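Local coordinates for metallo-beta-lactamase family protein (PDB 2ZO4) that binds two zinc ions in a metallo-beta-lactamase fold and is probably a hydrolase, although its substrate is not established, at residues G7-P12 with L24-G29; G31-V36 with Q61-I66; L40-A45 with R138-P143; S197-L202 with F289-A294. All blocks are in the same frame, centred on the assembly; numbering follows the deposited sequence.

Interaction 1: G7-P12 with L24-G29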
loop_
_atom_site.group_PDB
_atom_site.type_symbol
_atom_site.label_atom_id
_atom_site.label_comp_id
_atom_site.label_asym_id
_atom_site.label_seq_id
_atom_site.Cartn_x
_atom_site.Cartn_y
_atom_site.Cartn_z
ATOM N N GLY A 7 19.621 5.461 14.899
ATOM C CA GLY A 7 19.610 4.315 13.992
ATOM C C GLY A 7 18.309 4.100 13.232
ATOM O O GLY A 7 18.067 3.005 12.728
ATOM N N LEU A 8 17.469 5.134 13.159
ATOM C CA LEU A 8 16.262 5.118 12.325
ATOM C C LEU A 8 16.146 6.429 11.553
ATOM O O LEU A 8 16.012 7.498 12.154
ATOM C CB LEU A 8 14.999 4.860 13.165
ATOM C CG LEU A 8 13.620 5.005 12.492
ATOM C CD1 LEU A 8 13.332 3.870 11.514
ATOM C CD2 LEU A 8 12.508 5.087 13.526
ATOM N N TYR A 9 16.188 6.335 10.224
ATOM C CA TYR A 9 16.244 7.510 9.350
ATOM C C TYR A 9 15.126 7.527 8.311
ATOM O O TYR A 9 14.795 6.494 7.729
ATOM C CB TYR A 9 17.603 7.583 8.626
ATOM C CG TYR A 9 18.800 7.522 9.545
ATOM C CD1 TYR A 9 19.381 8.690 10.042
ATOM C CD2 TYR A 9 19.346 6.299 9.928
ATOM C CE1 TYR A 9 20.474 8.638 10.898
ATOM C CE2 TYR A 9 20.441 6.239 10.780
ATOM C CZ TYR A 9 20.998 7.411 11.263
ATOM O OH TYR A 9 22.085 7.354 12.110
ATOM N N LEU A 10 14.562 8.711 8.084
ATOM C CA LEU A 10 13.600 8.933 7.008
ATOM C C LEU A 10 14.328 9.176 5.683
ATOM O O LEU A 10 15.199 10.045 5.596
ATOM C CB LEU A 10 12.680 10.118 7.337
ATOM C CG LEU A 10 11.918 10.779 6.180
ATOM C CD1 LEU A 10 10.807 9.884 5.651
ATOM C CD2 LEU A 10 11.361 12.127 6.600
ATOM N N LEU A 11 13.959 8.402 4.663
ATOM C CA LEU A 11 14.566 8.487 3.330
ATOM C C LEU A 11 13.503 8.782 2.266
ATOM O O LEU A 11 12.888 7.854 1.728
ATOM C CB LEU A 11 15.308 7.185 2.986
ATOM C CG LEU A 11 16.755 6.969 3.449
ATOM C CD1 LEU A 11 16.900 6.976 4.955
ATOM C CD2 LEU A 11 17.312 5.670 2.886
ATOM N N PRO A 12 13.259 10.077 1.980
ATOM C CA PRO A 12 12.300 10.468 0.943
ATOM C C PRO A 12 12.852 10.240 -0.468
ATOM O O PRO A 12 13.955 10.680 -0.781
ATOM C CB PRO A 12 12.088 11.969 1.207
ATOM C CG PRO A 12 12.727 12.244 2.545
ATOM C CD PRO A 12 13.838 11.255 2.642
ATOM N N LEU A 24 10.910 5.909 2.639
ATOM C CA LEU A 24 11.582 4.689 3.064
ATOM C C LEU A 24 12.198 4.928 4.434
ATOM O O LEU A 24 12.427 6.078 4.828
ATOM C CB LEU A 24 12.674 4.294 2.068
ATOM C CG LEU A 24 12.403 4.369 0.562
ATOM C CD1 LEU A 24 13.581 3.777 -0.193
ATOM C CD2 LEU A 24 11.106 3.661 0.181
ATOM N N TYR A 25 12.458 3.846 5.161
ATOM C CA TYR A 25 13.030 3.947 6.500
ATOM C C TYR A 25 14.235 3.027 6.655
ATOM O O TYR A 25 14.134 1.814 6.459
ATOM C CB TYR A 25 11.948 3.703 7.570
ATOM C CG TYR A 25 10.851 4.742 7.479
ATOM C CD1 TYR A 25 10.979 5.972 8.121
ATOM C CD2 TYR A 25 9.712 4.518 6.703
ATOM C CE1 TYR A 25 9.993 6.946 8.012
ATOM C CE2 TYR A 25 8.721 5.490 6.587
ATOM C CZ TYR A 25 8.874 6.701 7.247
ATOM O OH TYR A 25 7.900 7.667 7.141
ATOM N N LEU A 26 15.374 3.632 6.984
ATOM C CA LEU A 26 16.643 2.926 7.138
ATOM C C LEU A 26 16.902 2.655 8.620
ATOM O O LEU A 26 16.851 3.570 9.449
ATOM C CB LEU A 26 17.782 3.770 6.537
ATOM C CG LEU A 26 19.215 3.258 6.312
ATOM C CD1 LEU A 26 19.963 2.928 7.601
ATOM C CD2 LEU A 26 19.250 2.072 5.353
ATOM N N LEU A 27 17.156 1.391 8.942
ATOM C CA LEU A 27 17.504 0.994 10.302
ATOM C C LEU A 27 18.944 0.513 10.330
ATOM O O LEU A 27 19.320 -0.367 9.564
ATOM C CB LEU A 27 16.565 -0.100 10.823
ATOM C CG LEU A 27 15.142 0.269 11.260
ATOM C CD1 LEU A 27 14.242 0.560 10.073
ATOM C CD2 LEU A 27 14.546 -0.851 12.091
ATOM N N GLN A 28 19.750 1.112 11.200
ATOM C CA GLN A 28 21.140 0.701 11.378
ATOM C C GLN A 28 21.428 0.495 12.867
ATOM O O GLN A 28 21.017 1.297 13.699
ATOM C CB GLN A 28 22.085 1.752 10.781
ATOM C CG GLN A 28 23.568 1.374 10.791
ATOM C CD GLN A 28 24.456 2.475 10.230
ATOM O OE1 GLN A 28 24.129 3.659 10.313
ATOM N NE2 GLN A 28 25.584 2.087 9.654
ATOM N N GLY A 29 22.129 -0.584 13.191
ATOM C CA GLY A 29 22.480 -0.891 14.572
ATOM C C GLY A 29 22.859 -2.347 14.743
ATOM O O GLY A 29 22.476 -3.195 13.931
#
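Leu11 and Leu26 meet on one face of a beta hairpin, the antiparallel pair of strands 8-14 and 21-29 at the edge of the larger sheet of the metallo-beta-lactamase fold. Leu11 CD1 rests 3.7 Å from Leu26 CB, the two side chains crossing at a slant. Tyr9 and Leu24 share this face, and helix 43-55 packs on it through Leu49, His52 and Leu53. Leu26 extends with CG anti to the backbone N (chi1 -170°), and its CD1 comes 4.1 Å from CD2 of the Tyr9 ring.

The other face carries Leu8, Leu10, Tyr25 and Leu27. Leu8 and Leu27 run side by side, with Leu8 CD1 3.7 Å from Leu27 CD1. Leu10 CD1 lies 3.9 Å from Tyr25 CE1. The Tyr25 hydroxyl is hydrogen-bonded to Ala231 O, which ties the hairpin to the second sheet.

Outward from these side chains, the backbones pair Tyr9 with Leu26 and Leu11 with Leu24 by reciprocal N-H to carbonyl bonds. At the open end Gly7, with positive phi, leads into the strand; a beta carbon there would collide with Gln28 O. Its carbonyl still takes the Gln28 N-H, with Gln28 N 3.0 Å from Gly7 O.

Interaction 2: G31-V36 with Q61-I66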
loop_
_atom_site.group_PDB
_atom_site.type_symbol
_atom_site.label_atom_id
_atom_site.label_comp_id
_atom_site.label_asym_id
_atom_site.label_seq_id
_atom_site.Cartn_x
_atom_site.Cartn_y
_atom_site.Cartn_z
ATOM N N GLY A 31 25.438 -3.857 14.095
ATOM C CA GLY A 31 26.161 -4.361 12.932
ATOM C C GLY A 31 25.282 -4.674 11.733
ATOM O O GLY A 31 25.777 -5.147 10.706
ATOM N N GLU A 32 23.982 -4.399 11.863
ATOM C CA GLU A 32 22.999 -4.692 10.818
ATOM C C GLU A 32 22.479 -3.424 10.158
ATOM O O GLU A 32 22.388 -2.375 10.800
ATOM C CB GLU A 32 21.805 -5.462 11.399
ATOM C CG GLU A 32 22.080 -6.917 11.754
ATOM C CD GLU A 32 20.919 -7.570 12.493
ATOM O OE1 GLU A 32 19.780 -7.051 12.414
ATOM O OE2 GLU A 32 21.141 -8.606 13.155
ATOM N N VAL A 33 22.134 -3.540 8.876
ATOM C CA VAL A 33 21.454 -2.481 8.139
ATOM C C VAL A 33 20.212 -3.061 7.448
ATOM O O VAL A 33 20.286 -4.100 6.777
ATOM C CB VAL A 33 22.374 -1.809 7.075
ATOM C CG1 VAL A 33 21.624 -0.710 6.333
ATOM C CG2 VAL A 33 23.641 -1.233 7.716
ATOM N N ALA A 34 19.081 -2.383 7.614
ATOM C CA ALA A 34 17.822 -2.810 7.014
ATOM C C ALA A 34 17.079 -1.642 6.389
ATOM O O ALA A 34 17.177 -0.513 6.862
ATOM C CB ALA A 34 16.946 -3.482 8.050
ATOM N N LEU A 35 16.344 -1.928 5.320
ATOM C CA LEU A 35 15.438 -0.956 4.719
ATOM C C LEU A 35 13.982 -1.386 4.848
ATOM O O LEU A 35 13.640 -2.542 4.578
ATOM C CB LEU A 35 15.761 -0.742 3.240
ATOM C CG LEU A 35 16.571 0.481 2.797
ATOM C CD1 LEU A 35 16.788 0.408 1.298
ATOM C CD2 LEU A 35 15.889 1.792 3.164
ATOM N N VAL A 36 13.141 -0.448 5.279
ATOM C CA VAL A 36 11.699 -0.606 5.197
ATOM C C VAL A 36 11.267 0.068 3.892
ATOM O O VAL A 36 11.350 1.295 3.763
ATOM C CB VAL A 36 10.969 0.008 6.422
ATOM C CG1 VAL A 36 9.461 -0.108 6.271
ATOM C CG2 VAL A 36 11.428 -0.664 7.712
ATOM N N GLN A 61 24.886 -2.478 -1.365
ATOM C CA GLN A 61 25.304 -3.820 -0.949
ATOM C C GLN A 61 25.334 -4.007 0.572
ATOM O O GLN A 61 25.360 -5.141 1.055
ATOM C CB GLN A 61 26.671 -4.175 -1.554
ATOM C CG GLN A 61 26.683 -4.353 -3.077
ATOM C CD GLN A 61 26.816 -3.041 -3.852
ATOM O OE1 GLN A 61 26.848 -1.951 -3.273
ATOM N NE2 GLN A 61 26.896 -3.147 -5.174
ATOM N N ASP A 62 25.326 -2.897 1.313
ATOM C CA ASP A 62 25.307 -2.933 2.783
ATOM C C ASP A 62 23.939 -3.295 3.363
ATOM O O ASP A 62 23.846 -3.760 4.501
ATOM C CB ASP A 62 25.794 -1.598 3.366
ATOM C CG ASP A 62 27.266 -1.335 3.079
ATOM O OD1 ASP A 62 28.069 -2.290 3.140
ATOM O OD2 ASP A 62 27.621 -0.173 2.792
ATOM N N VAL A 63 22.881 -3.081 2.585
ATOM C CA VAL A 63 21.521 -3.347 3.059
ATOM C C VAL A 63 21.204 -4.838 2.944
ATOM O O VAL A 63 20.926 -5.342 1.857
ATOM C CB VAL A 63 20.458 -2.519 2.296
ATOM C CG1 VAL A 63 19.090 -2.704 2.940
ATOM C CG2 VAL A 63 20.837 -1.047 2.260
ATOM N N LYS A 64 21.238 -5.531 4.075
ATOM C CA LYS A 64 21.113 -6.988 4.087
ATOM C C LYS A 64 19.710 -7.500 4.424
ATOM O O LYS A 64 19.421 -8.680 4.230
ATOM C CB LYS A 64 22.160 -7.608 5.023
ATOM C CG LYS A 64 23.598 -7.565 4.482
ATOM C CD LYS A 64 23.793 -8.546 3.325
ATOM C CE LYS A 64 25.231 -8.534 2.808
ATOM N NZ LYS A 64 25.431 -9.557 1.731
ATOM N N THR A 65 18.848 -6.617 4.930
ATOM C CA THR A 65 17.459 -6.985 5.239
ATOM C C THR A 65 16.494 -5.990 4.608
ATOM O O THR A 65 16.667 -4.773 4.738
ATOM C CB THR A 65 17.193 -7.067 6.768
ATOM O OG1 THR A 65 18.133 -7.956 7.369
ATOM C CG2 THR A 65 15.775 -7.583 7.062
ATOM N N ILE A 66 15.489 -6.518 3.915
ATOM C CA ILE A 66 14.435 -5.702 3.335
ATOM C C ILE A 66 13.099 -6.081 3.964
ATOM O O ILE A 66 12.697 -7.249 3.933
ATOM C CB ILE A 66 14.348 -5.863 1.793
ATOM C CG1 ILE A 66 15.708 -5.605 1.119
ATOM C CG2 ILE A 66 13.237 -4.974 1.215
ATOM C CD1 ILE A 66 16.227 -4.172 1.212
HETATM O O HOH W 1 20.151 -6.493 8.296
#
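Val33 O and Leu35 N are the backbone atoms through which strand 32-36 grips segment 61-66, in the parallel pairing of a beta-alpha-beta unit whose connecting helix is 43-55. Leu35 N donates to Thr65 O at 2.9 Å, with the donor nearly in line with the C=O bond. Val33 O receives Lys64 N at 3.2 Å and, weakly, Thr65 N. It is therefore met by two successive N-H groups where the chain turns from the short 3-10 segment at 61-62 into strand 65-68. A water adds to this grip: it donates to Val33 O and also hydrogen-bonds to Thr65 OG1, 2.7 Å from the water oxygen.

The side chains sort onto two faces. Ala34 and Thr65 share one, their CB atoms 3.8 Å apart. On the other, Leu35 CB lies 3.9 Å from Val63 CG1, and Ile66 CD1 approaches the same CB. Val63 holds CG1 anti to its backbone N (chi1 -173°), and its side chain crosses those of both Leu35 and Val33 at about a right angle. Phe82 of helix 79-84 closes over Leu35, Val63 and Ile66, so this is the helix-covered face of the sheet.

Farther out, the turn itself is held in place. Asp62 OD2 accepts from Cys59 N, and Lys64 and Ile66 bond through their backbones to Arg88 next to them in the sheet. On the neighbouring strand, Leu26 covers Val33 and Leu35. Val33 points its CB toward the turn, and that atom ends 3.5 Å from Asp62 O.

Interaction 3: L40-A45 with R138-P143; sequences LGTRAA and RERVHP
Arg140 lies alongside Leu40, the two side chains pointing the same way, with Leu40 CD1 4.0 Å from both CB and NE of Arg140. Leu40 reaches this place with CG between its backbone N and carbonyl carbon (chi1 77°), the crowded position. Thr42 meets the same arginine at a slant: its CG2 is 3.3 Å from Arg140 CD, a close approach. The aliphatic part of Arg140 thus lies against Leu40 and Thr42, and the chain then bends at chi3 (-82°), which turns NE aside. Beyond that bend, NH2 of the guanidinium finds the hydroxyl of Tyr17.

Between these side chains the backbones meet at Gly41, the centre of an inverse gamma turn closed by Thr42 N to Leu40 O. Gly41 N donates to Arg140 O at 2.8 Å, in the carbonyl plane and on a lone pair. A beta carbon on Gly41 would run into His142 NE2. The imidazole instead turns its edge to Gly41 CA, and a water joins the two sides, donating to Gly41 O and hydrogen-bonding to His142 NE2 at 2.9 Å, with a weak third bond to Glu139 O.

The same short loop starts helix 43-55: Thr42 is its N-cap, with OG1 accepting from Ala45 N. On the facing side, Arg138 to Val141 form a type I turn. The contact therefore joins the loop between strand 32-36 and helix 43-55 to the loop between helix 133-138 and strand 148-150, near the surface, with Leu40 about 5 Å from the zinc ligand Asp74 between side chains and Val141 packed on helix 73-76.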
loop_
_atom_site.group_PDB
_atom_site.type_symbol
_atom_site.label_atom_id
_atom_site.label_comp_id
_atom_site.label_asym_id
_atom_site.label_seq_id
_atom_site.Cartn_x
_atom_site.Cartn_y
_atom_site.Cartn_z
ATOM N N LEU A 40 11.655 2.197 -6.396
ATOM C CA LEU A 40 11.544 1.462 -7.663
ATOM C C LEU A 40 12.630 1.856 -8.665
ATOM O O LEU A 40 13.389 2.800 -8.434
ATOM C CB LEU A 40 10.144 1.641 -8.277
ATOM C CG LEU A 40 9.762 2.946 -8.987
ATOM C CD1 LEU A 40 8.375 2.805 -9.593
ATOM C CD2 LEU A 40 9.826 4.162 -8.062
ATOM N N GLY A 41 12.680 1.127 -9.780
ATOM C CA GLY A 41 13.765 1.244 -10.749
ATOM C C GLY A 41 13.611 2.362 -11.756
ATOM O O GLY A 41 13.324 2.117 -12.926
ATOM N N THR A 42 13.779 3.595 -11.291
ATOM C CA THR A 42 13.982 4.733 -12.182
ATOM C C THR A 42 15.358 5.279 -11.852
ATOM O O THR A 42 15.880 5.007 -10.772
ATOM C CB THR A 42 12.924 5.855 -11.998
ATOM O OG1 THR A 42 13.096 6.501 -10.730
ATOM C CG2 THR A 42 11.507 5.306 -12.106
ATOM N N ARG A 43 15.938 6.046 -12.771
ATOM C CA ARG A 43 17.231 6.685 -12.534
ATOM C C ARG A 43 17.157 7.667 -11.359
ATOM O O ARG A 43 18.055 7.699 -10.507
ATOM C CB ARG A 43 17.729 7.385 -13.804
ATOM N N ALA A 44 16.078 8.444 -11.310
ATOM C CA ALA A 44 15.872 9.429 -10.250
ATOM C C ALA A 44 15.669 8.794 -8.871
ATOM O O ALA A 44 16.167 9.309 -7.874
ATOM C CB ALA A 44 14.706 10.346 -10.595
ATOM N N ALA A 45 14.935 7.683 -8.818
ATOM C CA ALA A 45 14.696 6.982 -7.554
ATOM C C ALA A 45 15.942 6.249 -7.054
ATOM O O ALA A 45 16.298 6.362 -5.881
ATOM C CB ALA A 45 13.515 6.025 -7.680
ATOM N N ARG A 138 5.723 -2.058 -14.739
ATOM C CA ARG A 138 6.382 -3.370 -14.680
ATOM C C ARG A 138 7.874 -3.310 -15.009
ATOM O O ARG A 138 8.672 -4.042 -14.422
ATOM C CB ARG A 138 5.697 -4.369 -15.619
ATOM C CG ARG A 138 4.357 -4.880 -15.136
ATOM C CD ARG A 138 3.874 -6.036 -15.995
ATOM N NE ARG A 138 2.572 -6.550 -15.563
ATOM C CZ ARG A 138 2.397 -7.465 -14.614
ATOM N NH1 ARG A 138 3.437 -7.976 -13.973
ATOM N NH2 ARG A 138 1.174 -7.871 -14.302
ATOM N N GLU A 139 8.236 -2.441 -15.954
ATOM C CA GLU A 139 9.628 -2.238 -16.353
ATOM C C GLU A 139 10.472 -1.637 -15.225
ATOM O O GLU A 139 11.693 -1.798 -15.203
ATOM C CB GLU A 139 9.697 -1.342 -17.594
ATOM N N ARG A 140 9.808 -0.946 -14.299
ATOM C CA ARG A 140 10.462 -0.294 -13.164
ATOM C C ARG A 140 10.449 -1.184 -11.913
ATOM O O ARG A 140 11.001 -0.817 -10.871
ATOM C CB ARG A 140 9.781 1.049 -12.866
ATOM C CG ARG A 140 9.653 1.964 -14.077
ATOM C CD ARG A 140 9.289 3.380 -13.686
ATOM N NE ARG A 140 7.859 3.556 -13.455
ATOM C CZ ARG A 140 7.058 4.303 -14.211
ATOM N NH1 ARG A 140 7.537 4.965 -15.260
ATOM N NH2 ARG A 140 5.769 4.391 -13.909
ATOM N N VAL A 141 9.823 -2.352 -12.028
ATOM C CA VAL A 141 9.682 -3.261 -10.898
ATOM C C VAL A 141 10.583 -4.482 -11.040
ATOM O O VAL A 141 10.572 -5.162 -12.069
ATOM C CB VAL A 141 8.209 -3.686 -10.687
ATOM C CG1 VAL A 141 8.099 -4.771 -9.623
ATOM C CG2 VAL A 141 7.359 -2.473 -10.310
ATOM N N HIS A 142 11.358 -4.742 -9.989
ATOM C CA HIS A 142 12.238 -5.903 -9.913
ATOM C C HIS A 142 11.752 -6.791 -8.775
ATOM O O HIS A 142 12.138 -6.586 -7.622
ATOM C CB HIS A 142 13.684 -5.460 -9.679
ATOM C CG HIS A 142 14.184 -4.487 -10.699
ATOM N ND1 HIS A 142 14.986 -4.863 -11.757
ATOM C CD2 HIS A 142 13.973 -3.157 -10.840
ATOM C CE1 HIS A 142 15.256 -3.803 -12.498
ATOM N NE2 HIS A 142 14.652 -2.756 -11.965
ATOM N N PRO A 143 10.884 -7.768 -9.091
ATOM C CA PRO A 143 10.285 -8.623 -8.064
ATOM C C PRO A 143 11.305 -9.564 -7.415
ATOM O O PRO A 143 12.184 -10.082 -8.108
ATOM C CB PRO A 143 9.239 -9.435 -8.843
ATOM C CG PRO A 143 9.073 -8.723 -10.152
ATOM C CD PRO A 143 10.401 -8.124 -10.435
HETATM O O HOH W 2 14.414 -0.568 -13.784
#

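Interaction 4: S197-L202 with F289-A294; sequences SPNVGL and FAETLA
Glu291 reaches from helix 286-301 to the backbone of Val200, its OE2 accepting from Val200 N at 3.0 Å. The contact joins a loop of the metallo-beta-lactamase domain to a helix of the C-terminal domain. The N-H comes from above the carboxylate plane, 51° out of it, and a water bridges the same OE2 to Ser197 O. A second bond runs from Leu202 N to Ala290 O at 2.9 Å. That carbonyl also serves the helix, taking Ala294 N from the opposite face of its plane.

Around these bonds the packing is close. The Glu291 chain, bent at chi2 (-114°), passes Asn199 in the opposite direction, and its carboxylate carbon CD lies 3.7 Å from Val200 CG1. Ala290 CB rests on Gly201 CA, where a beta carbon on the glycine would be tight. Leu202 CD2 meets Leu293 CD2 at 3.9 Å.

The loop also borders the metal site: Asn199 O accepts from ND1 of the zinc ligand His171, and Pro198 packs on the same histidine. The Glu291 bond thus falls on the residue next to this second-shell contact and probably helps to position it. The CA-H of Glu291 points almost straight at Val200 O, with Glu291 CA 3.3 Å from that oxygen.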
loop_
_atom_site.group_PDB
_atom_site.type_symbol
_atom_site.label_atom_id
_atom_site.label_comp_id
_atom_site.label_asym_id
_atom_site.label_seq_id
_atom_site.Cartn_x
_atom_site.Cartn_y
_atom_site.Cartn_z
ATOM N N SER A 197 -6.547 10.037 2.039
ATOM C CA SER A 197 -6.706 8.626 2.320
ATOM C C SER A 197 -5.808 7.844 1.381
ATOM O O SER A 197 -5.759 8.136 0.181
ATOM C CB SER A 197 -8.156 8.175 2.148
ATOM O OG SER A 197 -8.260 6.773 2.349
ATOM N N PRO A 198 -5.078 6.855 1.925
ATOM C CA PRO A 198 -4.442 5.900 1.032
ATOM C C PRO A 198 -5.504 5.179 0.208
ATOM O O PRO A 198 -6.629 4.976 0.683
ATOM C CB PRO A 198 -3.743 4.925 1.986
ATOM C CG PRO A 198 -4.358 5.154 3.324
ATOM C CD PRO A 198 -4.786 6.577 3.343
ATOM N N ASN A 199 -5.153 4.817 -1.020
ATOM C CA ASN A 199 -6.046 4.069 -1.900
ATOM C C ASN A 199 -6.619 2.833 -1.202
ATOM O O ASN A 199 -5.924 2.156 -0.443
ATOM C CB ASN A 199 -5.298 3.648 -3.170
ATOM C CG ASN A 199 -6.217 3.486 -4.374
ATOM O OD1 ASN A 199 -6.810 4.456 -4.858
ATOM N ND2 ASN A 199 -6.325 2.257 -4.875
ATOM N N VAL A 200 -7.899 2.573 -1.427
ATOM C CA VAL A 200 -8.479 1.276 -1.119
ATOM C C VAL A 200 -9.118 0.770 -2.412
ATOM O O VAL A 200 -10.284 1.051 -2.703
ATOM C CB VAL A 200 -9.463 1.325 0.092
ATOM C CG1 VAL A 200 -10.626 2.290 -0.156
ATOM C CG2 VAL A 200 -9.963 -0.062 0.424
ATOM N N GLY A 201 -8.324 0.055 -3.202
ATOM C CA GLY A 201 -8.754 -0.363 -4.529
ATOM C C GLY A 201 -9.157 -1.817 -4.622
ATOM O O GLY A 201 -8.574 -2.677 -3.958
ATOM N N LEU A 202 -10.166 -2.084 -5.446
ATOM C CA LEU A 202 -10.557 -3.447 -5.772
ATOM C C LEU A 202 -9.946 -3.812 -7.123
ATOM O O LEU A 202 -10.326 -3.261 -8.161
ATOM C CB LEU A 202 -12.085 -3.596 -5.800
ATOM C CG LEU A 202 -12.649 -5.021 -5.683
ATOM C CD1 LEU A 202 -14.004 -5.018 -4.973
ATOM C CD2 LEU A 202 -12.749 -5.722 -7.042
ATOM N N PHE A 289 -10.923 4.632 -10.268
ATOM C CA PHE A 289 -11.790 3.517 -10.656
ATOM C C PHE A 289 -11.819 2.386 -9.621
ATOM O O PHE A 289 -12.895 1.936 -9.225
ATOM C CB PHE A 289 -11.378 2.953 -12.020
ATOM C CG PHE A 289 -12.068 1.656 -12.386
ATOM C CD1 PHE A 289 -13.294 1.665 -13.040
ATOM C CD2 PHE A 289 -11.487 0.428 -12.079
ATOM C CE1 PHE A 289 -13.930 0.472 -13.386
ATOM C CE2 PHE A 289 -12.120 -0.770 -12.409
ATOM C CZ PHE A 289 -13.343 -0.745 -13.067
ATOM N N ALA A 290 -10.638 1.925 -9.212
ATOM C CA ALA A 290 -10.520 0.807 -8.273
ATOM C C ALA A 290 -11.066 1.146 -6.887
ATOM O O ALA A 290 -11.669 0.291 -6.238
ATOM C CB ALA A 290 -9.078 0.325 -8.187
ATOM N N GLU A 291 -10.850 2.388 -6.450
ATOM C CA GLU A 291 -11.399 2.903 -5.190
ATOM C C GLU A 291 -12.921 2.964 -5.232
ATOM O O GLU A 291 -13.594 2.556 -4.282
ATOM C CB GLU A 291 -10.843 4.298 -4.879
ATOM C CG GLU A 291 -9.714 4.334 -3.846
ATOM C CD GLU A 291 -10.087 5.045 -2.540
ATOM O OE1 GLU A 291 -11.280 5.350 -2.319
ATOM O OE2 GLU A 291 -9.176 5.304 -1.729
ATOM N N THR A 292 -13.450 3.487 -6.336
ATOM C CA THR A 292 -14.896 3.584 -6.547
ATOM C C THR A 292 -15.544 2.196 -6.556
ATOM O O THR A 292 -16.607 2.003 -5.967
ATOM C CB THR A 292 -15.226 4.350 -7.846
ATOM O OG1 THR A 292 -14.575 5.627 -7.820
ATOM C CG2 THR A 292 -16.730 4.558 -7.996
ATOM N N LEU A 293 -14.885 1.244 -7.210
ATOM C CA LEU A 293 -15.349 -0.137 -7.257
ATOM C C LEU A 293 -15.375 -0.783 -5.869
ATOM O O LEU A 293 -16.328 -1.485 -5.528
ATOM C CB LEU A 293 -14.494 -0.960 -8.230
ATOM C CG LEU A 293 -14.870 -2.428 -8.473
ATOM C CD1 LEU A 293 -16.354 -2.595 -8.795
ATOM C CD2 LEU A 293 -14.016 -2.995 -9.591
ATOM N N ALA A 294 -14.329 -0.534 -5.081
ATOM C CA ALA A 294 -14.242 -1.005 -3.696
ATOM C C ALA A 294 -15.398 -0.503 -2.828
ATOM O O ALA A 294 -15.928 -1.244 -1.995
ATOM C CB ALA A 294 -12.912 -0.588 -3.080
HETATM O O HOH W 3 -7.865 7.798 -2.096
#

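Interactions 1 and 2 belong to one sheet and touch directly: strands 21-29 and 32-36 are neighbours, bonded through Tyr25 with Val36 and Leu27 with Ala34. Interaction 1 is buried antiparallel pairing, interaction 2 a partly buried parallel one that uses a water at its edge. Interaction 3 adjoins interaction 2 in sequence, as strand 32-36 leads on toward helix 43-55, but it lies at the surface and relies on one backbone bond, an arginine stem and a bridging water. Interaction 4, across the chain's centre from 1 and 2, is buried again, yet it joins loop to helix between two domains and adds a buried carboxylate.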